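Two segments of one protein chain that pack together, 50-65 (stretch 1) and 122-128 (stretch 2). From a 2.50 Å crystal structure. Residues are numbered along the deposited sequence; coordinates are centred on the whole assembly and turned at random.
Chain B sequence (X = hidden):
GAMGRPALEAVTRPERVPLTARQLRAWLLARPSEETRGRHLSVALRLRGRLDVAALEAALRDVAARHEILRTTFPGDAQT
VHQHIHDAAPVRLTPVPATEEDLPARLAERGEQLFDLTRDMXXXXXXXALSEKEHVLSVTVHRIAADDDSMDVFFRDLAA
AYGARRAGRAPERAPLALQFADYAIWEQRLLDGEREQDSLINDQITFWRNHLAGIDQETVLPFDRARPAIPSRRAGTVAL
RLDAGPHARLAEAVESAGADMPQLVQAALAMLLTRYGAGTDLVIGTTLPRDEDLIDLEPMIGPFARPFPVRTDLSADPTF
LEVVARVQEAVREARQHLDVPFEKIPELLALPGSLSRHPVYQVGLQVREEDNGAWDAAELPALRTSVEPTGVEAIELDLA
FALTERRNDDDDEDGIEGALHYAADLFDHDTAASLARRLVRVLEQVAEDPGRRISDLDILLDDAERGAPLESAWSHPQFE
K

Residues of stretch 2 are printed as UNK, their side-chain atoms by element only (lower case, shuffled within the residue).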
# COMPACT_ATOMS: atom_id res chain seq x y z
N ARG B 50 23.08 -7.36 13.74
CA ARG B 50 24.34 -6.84 13.25
C ARG B 50 24.12 -5.80 12.15
O ARG B 50 23.75 -6.11 11.02
CB ARG B 50 25.24 -7.98 12.78
CG ARG B 50 25.95 -8.60 13.96
CD ARG B 50 27.00 -9.58 13.56
NE ARG B 50 28.22 -8.93 13.08
CZ ARG B 50 29.17 -8.44 13.88
NH1 ARG B 50 29.04 -8.52 15.20
NH2 ARG B 50 30.25 -7.88 13.35
N LEU B 51 24.36 -4.56 12.54
CA LEU B 51 24.15 -3.41 11.70
C LEU B 51 25.40 -3.08 10.89
O LEU B 51 26.49 -2.92 11.43
CB LEU B 51 23.75 -2.23 12.58
CG LEU B 51 23.59 -0.86 11.93
CD1 LEU B 51 22.55 -0.95 10.83
CD2 LEU B 51 23.22 0.20 12.98
N ASP B 52 25.25 -2.99 9.58
CA ASP B 52 26.36 -2.60 8.74
C ASP B 52 26.33 -1.07 8.67
O ASP B 52 25.60 -0.48 7.87
CB ASP B 52 26.23 -3.27 7.36
CG ASP B 52 27.46 -3.08 6.48
OD1 ASP B 52 28.17 -2.05 6.63
OD2 ASP B 52 27.70 -3.96 5.62
N VAL B 53 27.12 -0.43 9.53
CA VAL B 53 27.02 1.01 9.73
C VAL B 53 27.46 1.78 8.47
O VAL B 53 26.79 2.73 8.06
CB VAL B 53 27.84 1.48 10.95
CG1 VAL B 53 27.69 2.98 11.15
CG2 VAL B 53 27.39 0.75 12.21
N ALA B 54 28.56 1.37 7.85
CA ALA B 54 28.96 2.00 6.60
C ALA B 54 27.86 1.86 5.52
O ALA B 54 27.63 2.78 4.71
CB ALA B 54 30.27 1.42 6.11
N ALA B 55 27.17 0.72 5.51
CA ALA B 55 26.11 0.49 4.53
C ALA B 55 24.91 1.38 4.80
O ALA B 55 24.32 1.93 3.89
CB ALA B 55 25.69 -0.98 4.52
N LEU B 56 24.56 1.51 6.07
CA LEU B 56 23.49 2.40 6.46
C LEU B 56 23.83 3.83 6.01
O LEU B 56 23.00 4.53 5.44
CB LEU B 56 23.26 2.32 7.97
CG LEU B 56 22.11 3.13 8.56
CD1 LEU B 56 20.84 2.83 7.79
CD2 LEU B 56 21.94 2.82 10.05
N GLU B 57 25.07 4.24 6.23
CA GLU B 57 25.51 5.57 5.87
C GLU B 57 25.42 5.81 4.36
O GLU B 57 25.02 6.89 3.91
CB GLU B 57 26.95 5.79 6.36
CG GLU B 57 27.49 7.19 6.12
CD GLU B 57 28.97 7.33 6.46
OE1 GLU B 57 29.81 6.89 5.64
OE2 GLU B 57 29.29 7.88 7.54
N ALA B 58 25.77 4.80 3.58
CA ALA B 58 25.71 4.92 2.12
C ALA B 58 24.25 4.96 1.68
O ALA B 58 23.90 5.62 0.70
CB ALA B 58 26.45 3.77 1.44
N ALA B 59 23.41 4.25 2.42
CA ALA B 59 22.01 4.11 2.08
C ALA B 59 21.27 5.44 2.27
O ALA B 59 20.55 5.88 1.38
CB ALA B 59 21.37 3.02 2.91
N LEU B 60 21.48 6.07 3.43
CA LEU B 60 20.92 7.39 3.73
C LEU B 60 21.28 8.38 2.62
O LEU B 60 20.42 9.11 2.11
CB LEU B 60 21.44 7.89 5.07
CG LEU B 60 20.85 7.13 6.27
CD1 LEU B 60 21.70 7.32 7.55
CD2 LEU B 60 19.42 7.58 6.48
N ARG B 61 22.55 8.38 2.24
CA ARG B 61 23.04 9.13 1.09
C ARG B 61 22.28 8.79 -0.21
O ARG B 61 21.99 9.68 -1.01
CB ARG B 61 24.54 8.86 0.94
CG ARG B 61 25.32 9.93 0.26
CD ARG B 61 26.80 9.54 0.22
NE ARG B 61 27.42 9.54 1.54
CZ ARG B 61 28.14 8.54 2.05
NH1 ARG B 61 28.33 7.42 1.35
NH2 ARG B 61 28.67 8.66 3.26
N ASP B 62 21.97 7.50 -0.41
CA ASP B 62 21.26 7.05 -1.62
C ASP B 62 19.81 7.49 -1.65
O ASP B 62 19.25 7.70 -2.72
CB ASP B 62 21.31 5.53 -1.75
CG ASP B 62 22.69 5.00 -2.07
OD1 ASP B 62 23.53 5.77 -2.61
OD2 ASP B 62 22.95 3.82 -1.77
N VAL B 63 19.20 7.63 -0.48
CA VAL B 63 17.83 8.08 -0.44
C VAL B 63 17.77 9.52 -0.93
O VAL B 63 16.85 9.90 -1.66
CB VAL B 63 17.23 7.98 0.96
CG1 VAL B 63 15.86 8.68 1.04
CG2 VAL B 63 17.13 6.51 1.35
N ALA B 64 18.77 10.32 -0.56
CA ALA B 64 18.78 11.71 -1.01
C ALA B 64 19.20 11.79 -2.46
O ALA B 64 18.84 12.74 -3.17
CB ALA B 64 19.70 12.57 -0.13
N ALA B 65 19.98 10.81 -2.91
CA ALA B 65 20.36 10.77 -4.32
C ALA B 65 19.08 10.59 -5.15
O ALA B 65 18.90 11.25 -6.16
CB ALA B 65 21.35 9.65 -4.61
N UNK B 122 17.50 20.03 4.44
CA UNK B 122 16.32 20.06 5.31
C UNK B 122 16.07 18.74 6.08
O UNK B 122 14.95 18.46 6.48
c UNK B 122 17.15 19.67 3.05
c UNK B 122 15.63 19.58 3.07
c UNK B 122 15.19 20.33 4.33
N UNK B 123 17.10 17.93 6.27
CA UNK B 123 16.95 16.73 7.08
C UNK B 123 18.25 16.44 7.78
O UNK B 123 19.25 17.10 7.54
c UNK B 123 18.25 13.85 5.33
n UNK B 123 18.84 14.96 3.46
c UNK B 123 19.19 11.74 5.98
c UNK B 123 17.89 15.71 4.12
c UNK B 123 19.08 13.81 4.18
c UNK B 123 19.99 11.73 4.83
c UNK B 123 17.50 15.07 5.27
c UNK B 123 16.50 15.53 6.25
c UNK B 123 19.96 12.75 3.92
c UNK B 123 18.31 12.79 6.24
N UNK B 124 18.23 15.43 8.62
CA UNK B 124 19.26 15.25 9.62
C UNK B 124 19.11 13.87 10.25
O UNK B 124 18.01 13.46 10.62
c UNK B 124 19.49 17.12 12.95
c UNK B 124 18.46 19.34 12.91
n UNK B 124 17.46 18.89 13.68
c UNK B 124 20.02 16.24 11.84
n UNK B 124 19.44 18.52 12.56
c UNK B 124 19.15 16.36 10.66
n UNK B 124 18.47 20.61 12.51
N UNK B 125 20.21 13.15 10.37
CA UNK B 125 20.14 11.83 10.96
C UNK B 125 21.22 11.66 12.01
O UNK B 125 22.25 12.33 11.96
c UNK B 125 20.25 10.75 9.87
s UNK B 125 21.72 10.84 8.81
N UNK B 126 20.97 10.77 12.98
CA UNK B 126 22.01 10.38 13.93
C UNK B 126 21.84 8.91 14.32
O UNK B 126 20.74 8.37 14.34
o UNK B 126 22.36 12.70 17.64
c UNK B 126 23.39 11.49 15.80
o UNK B 126 24.47 13.13 17.22
c UNK B 126 23.40 12.51 16.96
c UNK B 126 21.99 11.29 15.17
N UNK B 127 22.95 8.26 14.62
CA UNK B 127 22.90 6.87 15.01
C UNK B 127 23.41 6.73 16.43
O UNK B 127 24.56 7.08 16.73
c UNK B 127 23.70 6.00 14.04
c UNK B 127 22.19 3.99 14.12
c UNK B 127 23.61 4.50 14.28
c UNK B 127 24.56 3.76 13.34
N UNK B 128 22.56 6.22 17.31
CA UNK B 128 22.90 6.00 18.71
C UNK B 128 23.29 4.54 18.94
O UNK B 128 22.57 3.63 18.51
c UNK B 128 20.84 10.59 19.24
c UNK B 128 21.41 7.88 19.49
c UNK B 128 21.94 10.18 19.97
c UNK B 128 20.31 8.29 18.76
c UNK B 128 22.22 8.84 20.09
c UNK B 128 20.02 9.64 18.63
c UNK B 128 21.74 6.42 19.61

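Position 122 carries three side-chain carbons, and the last of them closes a ring onto the backbone N. No other standard residue does this, so 122 is Pro122. It lies before the strand and touches nothing on stretch 1.

Position 123 opens the strand. Its side chain has one carbon, then fused five- and six-membered rings holding eight carbons and one nitrogen. The six-membered ring reaches the C-terminal half of the helix segment. One ring carbon lies 3.8 Å from Leu60 O, and another lies 4.1 Å from Ala64 CB. A fused ring system with one nitrogen is an indole, so this is Trp123. The carbon near Leu60 O is Trp123 CH2, which also sits 4.1 Å from Leu60 CB. The carbon near Ala64 CB is Trp123 CZ2. Both Leu60 O and Ala64 CB meet the ring obliquely. The small side chain of Ala64 points toward the strand and still makes contact because the indole is long: the CA atoms of Ala64 and Trp123 are 9.7 Å apart. The ring nitrogen, Trp123 NE1, is hydrogen-bonded elsewhere in the structure.

Position 124 has three carbons, a nitrogen, and then a carbon bearing two more nitrogens. This guanidinium group identifies Arg124. Its side chain comes no nearer to stretch 1 than 9.7 Å, from Arg124 CB to Leu60 CD2, and both terminal nitrogens find partners elsewhere in the structure.

Position 125 has two side-chain atoms, one carbon and one sulfur. The sulfur lies 3.7 Å from Leu60 CD1. A single carbon ending in sulfur makes this Cys125, with chi1 in the p well. The contact of Cys125 SG with Leu60 CD1 is apolar. Here the CA atoms of Leu60 and Cys125 are 8.5 Å apart, so a short side chain is enough to meet the leucine.

Position 126 has three carbons, the third carrying two oxygens. It is Glu126. Its CA-to-CB bond points away from the helix, and it makes no contact with stretch 1.

Position 127 has four carbons, forked at the second, and points toward stretch 1. One tip is 3.8 Å from Leu51 CD2 and 3.9 Å from Val53 CG1; the other is 4.2 Å from Leu56 CD2. A fork at the second carbon means Leu127. The first tip is Leu127 CD2 and the second is Leu127 CD1.

Position 128 has one carbon and a ring of six carbons, with no heteroatom. It is Phe128; its nearest side-chain atom, Phe128 CB, is 9.2 Å from Leu51 CD2, so it makes no contact.

The helix and strand run nearly antiparallel, at 169°, with axes 11.1 Å apart at closest approach. Trp123, Cys125 and Leu127 alternate along the strand and point toward the helix. Leu127 meets Leu51, Val53 and Leu56; Cys125 meets Leu60; Trp123 meets Leu60 and Ala64. No hydrogen bond crosses between the stretches, so side-chain packing makes the contact, burying 303 Å² in all. The helix start is capped separately, by Asp52 OD1 accepting from Ala55 N at 3.2 Å.

Stretch 2 122-128: PWRCELF
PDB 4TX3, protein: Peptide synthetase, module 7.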